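Local coordinates for capsule biosynthesis protein CapD proenzyme (Bacillus anthracis, PDB 3G9K), which cleaves the poly-gamma-D-glutamate capsule of the bacterium and joins it by an amide bond to meso-diaminopimelic acid in the peptidoglycan, at residues 27-32 / 56-61; 72-77 / 221-226; 150-155 / 159-164. All blocks are in the same frame, centred on the assembly; numbering follows the deposited sequence.

Interaction 1. Residues 27-32 / 56-61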
loop_
_atom_site.group_PDB
_atom_site.type_symbol
_atom_site.label_atom_id
_atom_site.label_comp_id
_atom_site.label_asym_id
_atom_site.label_seq_id
_atom_site.Cartn_x
_atom_site.Cartn_y
_atom_site.Cartn_z
ATOM N N HIS A 27 4.113 2.566 -10.452
ATOM C CA HIS A 27 5.117 2.398 -11.523
ATOM C C HIS A 27 4.408 2.217 -12.869
ATOM O O HIS A 27 3.542 1.390 -12.971
ATOM C CB HIS A 27 6.060 1.222 -11.253
ATOM C CG HIS A 27 7.312 1.251 -12.089
ATOM N ND1 HIS A 27 7.313 0.933 -13.423
ATOM C CD2 HIS A 27 8.601 1.538 -11.771
ATOM C CE1 HIS A 27 8.545 1.045 -13.904
ATOM N NE2 HIS A 27 9.346 1.412 -12.921
ATOM N N PRO A 28 4.799 2.985 -13.906
ATOM C CA PRO A 28 4.167 2.864 -15.236
ATOM C C PRO A 28 4.217 1.473 -15.882
ATOM O O PRO A 28 3.367 1.180 -16.695
ATOM C CB PRO A 28 4.943 3.887 -16.092
ATOM C CG PRO A 28 6.204 4.074 -15.397
ATOM C CD PRO A 28 5.830 4.025 -13.919
ATOM N N LEU A 29 5.194 0.628 -15.545
ATOM C CA LEU A 29 5.239 -0.727 -16.099
ATOM C C LEU A 29 4.185 -1.637 -15.450
ATOM O O LEU A 29 3.668 -2.532 -16.087
ATOM C CB LEU A 29 6.648 -1.341 -15.995
ATOM C CG LEU A 29 7.751 -0.689 -16.843
ATOM C CD1 LEU A 29 9.129 -1.438 -16.714
ATOM C CD2 LEU A 29 7.292 -0.615 -18.307
ATOM N N ALA A 30 3.898 -1.397 -14.169
ATOM C CA ALA A 30 2.823 -2.084 -13.458
ATOM C C ALA A 30 1.493 -1.683 -14.043
ATOM O O ALA A 30 0.629 -2.550 -14.250
ATOM C CB ALA A 30 2.865 -1.786 -11.940
ATOM N N VAL A 31 1.321 -0.381 -14.292
ATOM C CA VAL A 31 0.101 0.093 -14.968
ATOM C C VAL A 31 -0.028 -0.626 -16.313
ATOM O O VAL A 31 -1.037 -1.215 -16.610
ATOM C CB VAL A 31 0.056 1.616 -15.170
ATOM C CG1 VAL A 31 -1.263 2.063 -15.937
ATOM C CG2 VAL A 31 0.203 2.379 -13.824
ATOM N N GLU A 32 1.024 -0.589 -17.116
ATOM C CA GLU A 32 1.001 -1.235 -18.426
ATOM C C GLU A 32 0.663 -2.730 -18.434
ATOM O O GLU A 32 -0.174 -3.190 -19.227
ATOM C CB GLU A 32 2.334 -0.989 -19.097
ATOM C CG GLU A 32 2.396 -1.547 -20.494
ATOM C CD GLU A 32 3.744 -1.379 -21.121
ATOM O OE1 GLU A 32 4.498 -0.479 -20.714
ATOM O OE2 GLU A 32 4.043 -2.160 -22.051
ATOM N N GLY A 56 7.132 -5.951 -7.531
ATOM C CA GLY A 56 8.241 -6.592 -6.786
ATOM C C GLY A 56 9.528 -6.593 -7.573
ATOM O O GLY A 56 10.655 -6.631 -7.028
ATOM N N VAL A 57 9.395 -6.556 -8.890
ATOM C CA VAL A 57 10.597 -6.527 -9.745
ATOM C C VAL A 57 11.073 -5.105 -10.056
ATOM O O VAL A 57 12.251 -4.777 -9.918
ATOM C CB VAL A 57 10.343 -7.307 -11.060
ATOM C CG1 VAL A 57 11.497 -7.095 -12.014
ATOM C CG2 VAL A 57 10.147 -8.799 -10.772
ATOM N N VAL A 58 10.165 -4.251 -10.495
ATOM C CA VAL A 58 10.548 -2.940 -11.012
ATOM C C VAL A 58 10.487 -1.842 -9.950
ATOM O O VAL A 58 11.050 -0.743 -10.139
ATOM C CB VAL A 58 9.676 -2.543 -12.262
ATOM C CG1 VAL A 58 9.764 -3.630 -13.359
ATOM C CG2 VAL A 58 8.198 -2.298 -11.858
ATOM N N GLU A 59 9.750 -2.090 -8.873
ATOM C CA GLU A 59 9.656 -1.145 -7.777
ATOM C C GLU A 59 10.132 -1.830 -6.488
ATOM O O GLU A 59 9.496 -1.748 -5.458
ATOM C CB GLU A 59 8.229 -0.641 -7.612
ATOM C CG GLU A 59 8.207 0.625 -6.835
ATOM C CD GLU A 59 6.802 1.068 -6.470
ATOM O OE1 GLU A 59 5.995 0.209 -6.052
ATOM O OE2 GLU A 59 6.526 2.276 -6.607
ATOM N N LEU A 60 11.263 -2.507 -6.616
ATOM C CA LEU A 60 11.791 -3.479 -5.652
ATOM C C LEU A 60 12.122 -2.946 -4.271
ATOM O O LEU A 60 12.116 -3.710 -3.279
ATOM C CB LEU A 60 13.016 -4.151 -6.280
ATOM C CG LEU A 60 14.211 -3.228 -6.554
ATOM C CD1 LEU A 60 15.300 -3.523 -5.457
ATOM C CD2 LEU A 60 14.782 -3.385 -7.954
ATOM N N HIS A 61 12.338 -1.640 -4.191
ATOM C CA HIS A 61 12.576 -0.974 -2.900
ATOM C C HIS A 61 11.357 -0.997 -2.043
ATOM O O HIS A 61 11.475 -0.976 -0.827
ATOM C CB HIS A 61 13.026 0.481 -3.075
ATOM C CG HIS A 61 12.178 1.297 -4.002
ATOM N ND1 HIS A 61 12.264 1.185 -5.378
ATOM C CD2 HIS A 61 11.228 2.218 -3.755
ATOM C CE1 HIS A 61 11.412 2.025 -5.933
ATOM N NE2 HIS A 61 10.787 2.681 -4.970
#
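His-27 and Leu-29, at the start of helix 28-39, meet Val-58, the last residue of helix 44-58. The backbones are closest at His-27 and Glu-59, whose CA atoms lie 6.9 Å apart; Glu-59 is where 56-61 leaves helical geometry. No hydrogen bond crosses between the segments; the contact is van der Waals packing, mostly between side chains, burying 188 Å² in all.

Its centre is a CH-pi contact. The CG2 methyl of Val-58 sits over the face of the His-27 imidazole, 3.7 Å from the ring centroid and only 10° off the ring normal, which places it almost squarely above the middle. The ring is held in this attitude by its own helix. His-27 is the N-cap, and its ND1 accepts a bond of 3.0 Å from Leu-29 N, with an N-H...ND1 angle of 162° and the donor close to the ring plane. The side chain can turn back on the helix because CG lies anti to the backbone N (chi1 -164°). An edge of the imidazole thus caps while a face receives the valine. The other methyl of Val-58 is used separately: CG1 approaches Leu-29 CD1 at 4.1 Å.

The contact is buried among other elements of the large fragment. Helix 120-133 presents Tyr-130 to both Leu-29 and Val-58, and Phe-135 of strand 135-136 touches the same two residues. Glu-59 bonds through OE2 to Ser-26 OG and through OE1 to Thr-2 OG1 of the other chain, so the exit from helix 44-58 is tied both to the residue preceding His-27 and to the partner subunit.

Interaction 2. Residues 72-77 / 221-226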
loop_
_atom_site.group_PDB
_atom_site.type_symbol
_atom_site.label_atom_id
_atom_site.label_comp_id
_atom_site.label_asym_id
_atom_site.label_seq_id
_atom_site.Cartn_x
_atom_site.Cartn_y
_atom_site.Cartn_z
ATOM N N LEU A 72 -7.847 -6.140 -0.670
ATOM C CA LEU A 72 -9.283 -6.009 -0.542
ATOM C C LEU A 72 -9.861 -6.282 -1.907
ATOM O O LEU A 72 -9.354 -5.752 -2.922
ATOM C CB LEU A 72 -9.616 -4.589 -0.025
ATOM C CG LEU A 72 -11.017 -4.214 0.420
ATOM C CD1 LEU A 72 -11.431 -5.069 1.591
ATOM C CD2 LEU A 72 -11.070 -2.689 0.758
ATOM N N ILE A 73 -10.873 -7.154 -1.964
ATOM C CA ILE A 73 -11.535 -7.519 -3.223
ATOM C C ILE A 73 -13.048 -7.316 -3.008
ATOM O O ILE A 73 -13.688 -8.034 -2.203
ATOM C CB ILE A 73 -11.262 -8.965 -3.684
ATOM C CG1 ILE A 73 -9.752 -9.295 -3.777
ATOM C CG2 ILE A 73 -11.870 -9.183 -5.065
ATOM C CD1 ILE A 73 -9.419 -10.800 -3.902
ATOM N N ILE A 74 -13.606 -6.345 -3.728
ATOM C CA ILE A 74 -15.040 -6.039 -3.657
ATOM C C ILE A 74 -15.672 -6.197 -5.041
ATOM O O ILE A 74 -15.400 -5.425 -5.964
ATOM C CB ILE A 74 -15.307 -4.605 -3.094
ATOM C CG1 ILE A 74 -14.492 -4.309 -1.816
ATOM C CG2 ILE A 74 -16.836 -4.372 -2.867
ATOM C CD1 ILE A 74 -14.851 -5.066 -0.522
ATOM N N SER A 75 -16.477 -7.254 -5.187
ATOM C CA SER A 75 -17.169 -7.539 -6.439
ATOM C C SER A 75 -18.615 -7.158 -6.231
ATOM O O SER A 75 -18.999 -6.771 -5.128
ATOM C CB SER A 75 -17.065 -9.020 -6.808
ATOM O OG SER A 75 -17.712 -9.820 -5.836
ATOM N N LYS A 76 -19.405 -7.276 -7.289
ATOM C CA LYS A 76 -20.865 -7.088 -7.191
ATOM C C LYS A 76 -21.505 -7.912 -6.080
ATOM O O LYS A 76 -22.444 -7.458 -5.451
ATOM C CB LYS A 76 -21.545 -7.382 -8.546
ATOM C CG LYS A 76 -21.828 -6.115 -9.327
ATOM C CD LYS A 76 -21.650 -6.252 -10.849
ATOM C CE LYS A 76 -21.659 -4.846 -11.468
ATOM N NZ LYS A 76 -21.511 -4.814 -12.968
ATOM N N ASP A 77 -20.973 -9.103 -5.819
ATOM C CA ASP A 77 -21.632 -10.085 -4.949
ATOM C C ASP A 77 -20.868 -10.478 -3.670
ATOM O O ASP A 77 -21.435 -11.098 -2.763
ATOM C CB ASP A 77 -21.888 -11.353 -5.772
ATOM C CG ASP A 77 -22.766 -11.094 -7.000
ATOM O OD1 ASP A 77 -23.971 -10.776 -6.836
ATOM O OD2 ASP A 77 -22.247 -11.215 -8.131
ATOM N N ARG A 221 -10.089 -12.686 5.853
ATOM C CA ARG A 221 -10.757 -11.886 6.874
ATOM C C ARG A 221 -11.916 -11.168 6.209
ATOM O O ARG A 221 -11.940 -11.014 4.988
ATOM C CB ARG A 221 -9.802 -10.885 7.516
ATOM C CG ARG A 221 -8.517 -11.471 8.077
ATOM C CD ARG A 221 -7.770 -10.428 8.920
ATOM N NE ARG A 221 -6.399 -10.823 9.259
ATOM C CZ ARG A 221 -6.055 -11.669 10.223
ATOM N NH1 ARG A 221 -6.985 -12.221 11.013
ATOM N NH2 ARG A 221 -4.768 -11.968 10.418
ATOM N N LYS A 222 -12.908 -10.805 7.015
ATOM C CA LYS A 222 -14.029 -9.995 6.543
ATOM C C LYS A 222 -13.598 -8.525 6.487
ATOM O O LYS A 222 -13.024 -8.027 7.428
ATOM C CB LYS A 222 -15.236 -10.128 7.486
ATOM C CG LYS A 222 -16.333 -11.052 6.953
ATOM C CD LYS A 222 -16.957 -10.514 5.631
ATOM C CE LYS A 222 -16.875 -11.578 4.512
ATOM N NZ LYS A 222 -17.548 -11.124 3.261
ATOM N N PRO A 223 -13.848 -7.841 5.382
ATOM C CA PRO A 223 -13.555 -6.394 5.455
ATOM C C PRO A 223 -14.339 -5.664 6.556
ATOM O O PRO A 223 -15.453 -6.067 6.884
ATOM C CB PRO A 223 -13.956 -5.900 4.078
ATOM C CG PRO A 223 -13.823 -7.118 3.183
ATOM C CD PRO A 223 -14.319 -8.241 4.044
ATOM N N VAL A 224 -13.744 -4.626 7.139
ATOM C CA VAL A 224 -14.477 -3.700 8.012
ATOM C C VAL A 224 -15.462 -2.985 7.093
ATOM O O VAL A 224 -15.102 -2.567 5.986
ATOM C CB VAL A 224 -13.578 -2.635 8.693
ATOM C CG1 VAL A 224 -14.389 -1.826 9.738
ATOM C CG2 VAL A 224 -12.385 -3.242 9.360
ATOM N N LYS A 225 -16.708 -2.852 7.546
ATOM C CA LYS A 225 -17.760 -2.182 6.773
ATOM C C LYS A 225 -18.468 -1.147 7.642
ATOM O O LYS A 225 -18.919 -1.443 8.748
ATOM C CB LYS A 225 -18.760 -3.172 6.151
ATOM C CG LYS A 225 -19.733 -2.540 5.113
ATOM C CD LYS A 225 -21.001 -1.942 5.736
ATOM C CE LYS A 225 -21.827 -1.197 4.682
ATOM N NZ LYS A 225 -22.849 -0.256 5.259
ATOM N N GLY A 226 -18.506 0.080 7.128
ATOM C CA GLY A 226 -19.166 1.199 7.759
ATOM C C GLY A 226 -19.798 2.055 6.674
ATOM O O GLY A 226 -20.006 1.618 5.535
#
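Leu-72 and Ile-74, on strand 68-74, reach Pro-223 through apolar contact alone. The nearer approach is by Leu-72, whose CD1 methyl lies 3.5 Å from Pro-223 CG and 3.6 Å from Pro-223 CB, meeting the CB-CG bond of the ring. With CG turned away from the backbone N (chi1 -170°) and chi2 at 62°, the leucine brings this one branch to the proline. Ile-74 adds a longer contact, its CD1 standing 4.4 Å from Pro-223 CG, so the same ring carbon meets methyls from two residues of the strand.

No hydrogen bond joins the segments. The polar groups look elsewhere: Arg-221 forms a salt bridge with Asp-83, and Lys-225 one with Asp-232.

The absence of backbone pairing follows from strand order: strand 79-83 lies between 68-74 and 219-228 in the antiparallel sheet, pairing with Ile-73 through Thr-80 and with Arg-221 through Phe-81. The closest CA atoms, of Leu-72 and Pro-223, are 7.4 Å apart, less than two strand spacings, consistent with the chain departing from regular strand at Pro-223. On the far side, residues 72-74 pair antiparallel with a strand of the other chain; such a shared sheet fits the layered alpha-beta-beta-alpha core of the Ntn-hydrolase clan.

Interaction 3. Residues 150-155 / 159-164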
loop_
_atom_site.group_PDB
_atom_site.type_symbol
_atom_site.label_atom_id
_atom_site.label_comp_id
_atom_site.label_asym_id
_atom_site.label_seq_id
_atom_site.Cartn_x
_atom_site.Cartn_y
_atom_site.Cartn_z
ATOM N N PRO A 150 24.178 3.603 2.847
ATOM C CA PRO A 150 24.789 3.413 4.188
ATOM C C PRO A 150 24.270 2.236 5.017
ATOM O O PRO A 150 25.044 1.589 5.763
ATOM C CB PRO A 150 24.448 4.737 4.898
ATOM C CG PRO A 150 24.484 5.759 3.759
ATOM C CD PRO A 150 23.715 4.999 2.681
ATOM N N ARG A 151 22.967 1.990 4.936
ATOM C CA ARG A 151 22.348 0.903 5.650
ATOM C C ARG A 151 22.527 -0.472 4.944
ATOM O O ARG A 151 22.642 -1.484 5.633
ATOM C CB ARG A 151 20.875 1.209 5.855
ATOM C CG ARG A 151 20.174 0.336 6.839
ATOM C CD ARG A 151 18.802 0.891 7.173
ATOM N NE ARG A 151 18.057 1.240 5.960
ATOM C CZ ARG A 151 17.333 0.373 5.243
ATOM N NH1 ARG A 151 17.202 -0.880 5.628
ATOM N NH2 ARG A 151 16.711 0.790 4.146
ATOM N N ILE A 152 22.607 -0.526 3.606
ATOM C CA ILE A 152 22.426 -1.831 2.920
ATOM C C ILE A 152 23.558 -2.297 2.041
ATOM O O ILE A 152 23.623 -3.473 1.722
ATOM C CB ILE A 152 21.123 -1.846 2.059
ATOM C CG1 ILE A 152 21.254 -1.069 0.749
ATOM C CG2 ILE A 152 19.980 -1.279 2.863
ATOM C CD1 ILE A 152 19.999 -1.182 -0.131
ATOM N N TYR A 153 24.430 -1.384 1.660
ATOM C CA TYR A 153 25.365 -1.683 0.603
ATOM C C TYR A 153 26.402 -2.681 1.105
ATOM O O TYR A 153 27.078 -2.434 2.096
ATOM C CB TYR A 153 26.028 -0.423 0.095
ATOM C CG TYR A 153 27.045 -0.697 -0.998
ATOM C CD1 TYR A 153 26.705 -1.439 -2.101
ATOM C CD2 TYR A 153 28.344 -0.245 -0.895
ATOM C CE1 TYR A 153 27.628 -1.697 -3.099
ATOM C CE2 TYR A 153 29.278 -0.503 -1.878
ATOM C CZ TYR A 153 28.923 -1.222 -2.978
ATOM O OH TYR A 153 29.867 -1.469 -3.973
ATOM N N SER A 154 26.491 -3.807 0.423
ATOM C CA SER A 154 27.274 -4.946 0.870
ATOM C C SER A 154 27.850 -5.508 -0.387
ATOM O O SER A 154 27.557 -5.004 -1.485
ATOM C CB SER A 154 26.384 -5.993 1.599
ATOM O OG SER A 154 25.433 -6.638 0.735
ATOM N N ASP A 155 28.633 -6.574 -0.265
ATOM C CA ASP A 155 29.256 -7.153 -1.452
ATOM C C ASP A 155 28.257 -7.976 -2.273
ATOM O O ASP A 155 28.590 -8.409 -3.363
ATOM C CB ASP A 155 30.507 -7.990 -1.093
ATOM C CG ASP A 155 30.217 -9.152 -0.150
ATOM O OD1 ASP A 155 29.049 -9.371 0.259
ATOM O OD2 ASP A 155 31.185 -9.851 0.218
ATOM N N ILE A 159 24.807 -5.527 -8.561
ATOM C CA ILE A 159 23.902 -5.096 -9.672
ATOM C C ILE A 159 23.155 -3.773 -9.463
ATOM O O ILE A 159 22.777 -3.110 -10.450
ATOM C CB ILE A 159 22.862 -6.153 -10.088
ATOM C CG1 ILE A 159 21.768 -6.344 -9.018
ATOM C CG2 ILE A 159 23.492 -7.460 -10.374
ATOM C CD1 ILE A 159 20.766 -7.407 -9.428
ATOM N N PHE A 160 22.915 -3.416 -8.199
ATOM C CA PHE A 160 22.246 -2.172 -7.834
ATOM C C PHE A 160 23.199 -1.007 -7.648
ATOM O O PHE A 160 22.761 0.145 -7.630
ATOM C CB PHE A 160 21.486 -2.359 -6.524
ATOM C CG PHE A 160 20.510 -3.489 -6.565
ATOM C CD1 PHE A 160 19.333 -3.378 -7.305
ATOM C CD2 PHE A 160 20.760 -4.664 -5.875
ATOM C CE1 PHE A 160 18.424 -4.422 -7.338
ATOM C CE2 PHE A 160 19.859 -5.712 -5.903
ATOM C CZ PHE A 160 18.661 -5.574 -6.611
ATOM N N TYR A 161 24.485 -1.321 -7.451
ATOM C CA TYR A 161 25.533 -0.315 -7.243
ATOM C C TYR A 161 26.715 -0.586 -8.153
ATOM O O TYR A 161 27.787 -0.859 -7.673
ATOM C CB TYR A 161 26.006 -0.295 -5.802
ATOM C CG TYR A 161 24.955 0.091 -4.793
ATOM C CD1 TYR A 161 24.159 -0.888 -4.192
ATOM C CD2 TYR A 161 24.725 1.423 -4.459
ATOM C CE1 TYR A 161 23.204 -0.557 -3.261
ATOM C CE2 TYR A 161 23.743 1.780 -3.506
ATOM C CZ TYR A 161 22.978 0.778 -2.924
ATOM O OH TYR A 161 22.002 1.077 -1.977
ATOM N N PRO A 162 26.516 -0.481 -9.469
ATOM C CA PRO A 162 27.571 -0.679 -10.464
ATOM C C PRO A 162 28.732 0.307 -10.281
ATOM O O PRO A 162 28.516 1.518 -10.178
ATOM C CB PRO A 162 26.846 -0.392 -11.783
ATOM C CG PRO A 162 25.452 -0.620 -11.492
ATOM C CD PRO A 162 25.255 -0.110 -10.122
ATOM N N ASN A 163 29.948 -0.223 -10.233
ATOM C CA ASN A 163 31.140 0.571 -9.932
ATOM C C ASN A 163 31.028 1.341 -8.614
ATOM O O ASN A 163 31.613 2.408 -8.465
ATOM C CB ASN A 163 31.465 1.514 -11.101
ATOM C CG ASN A 163 31.965 0.771 -12.332
ATOM O OD1 ASN A 163 32.995 0.091 -12.287
ATOM N ND2 ASN A 163 31.251 0.910 -13.438
ATOM N N GLY A 164 30.256 0.800 -7.669
ATOM C CA GLY A 164 30.164 1.340 -6.319
ATOM C C GLY A 164 29.121 2.404 -6.073
ATOM O O GLY A 164 28.887 2.774 -4.919
HETATM O O HOH W 1 29.174 -2.634 -6.222
#
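Tyr-153 and Tyr-161 bring their rings together at an oblique angle, with centroids 4.7 Å apart and planes inclined at 54°. The tyrosines run past each other in opposite directions. Tyr-153 offers the CD1-CE1 side of its ring to the root of Tyr-161: its CD1 lies over a face of the other ring, 3.3 Å from Tyr-161 CD1, while its CE1 is 3.5 Å from Tyr-161 CB. This course follows from placing Tyr-153 CG anti to the backbone N (chi1 179°), which extends the ring from the helix exit toward residues 161-164. The phenol oxygen then passes Gly-164, with Tyr-153 OH 3.7 Å from Gly-164 CA.

The segment receiving it makes a type II beta turn over residues 161-164. Pro-162 and Asn-163 have the backbone angles of its two central positions, and Gly-164 N bonds back to Tyr-161 O at 3.0 Å. That carbonyl has a second partner, a water that donates to Tyr-161 O at 2.7 Å and lies 2.6 Å from Tyr-153 OH. The water is at the edge of the Tyr-153 ring, in its plane, and so links the hydroxyl to the carbonyl that closes the turn.

At the opposite end of Tyr-161, the side chains of Ile-152 and Tyr-161 cross at roughly a right angle. CG1 and CD1 of the isoleucine both approach the hydroxyl, Ile-152 CD1 being 3.5 Å from Tyr-161 OH. The hydroxyl itself donates to Leu-145 O, pinning the tyrosine to helix 139-152, from which Ile-152 also comes. Beside it, Phe-160 packs on Leu-145 and meets the ring of Phe-34 of the other chain, while Arg-151 bonds to Phe-23 O and Gly-25 O of that chain.

Interactions 1 and 3 touch, although their centres are 21 Å apart: Leu-60 CD1, just beyond helix 44-58, packs at 3.8 Å against Phe-160 CE1. Interaction 2 is remote from both, its centre 26 Å from that of interaction 1 and 42 Å from that of interaction 3, on the other side of the chain's centre. In sequence, interaction 3 lies within the long excursion that interaction 2 closes. All three adjoin the second chain. Interaction 1 is tied to the beginning of that chain, through Glu-59 and Thr-2 of the other chain; enzymes of the Ntn-hydrolase clan carry their nucleophile at such a chain start, so interaction 1 probably lies near the active site.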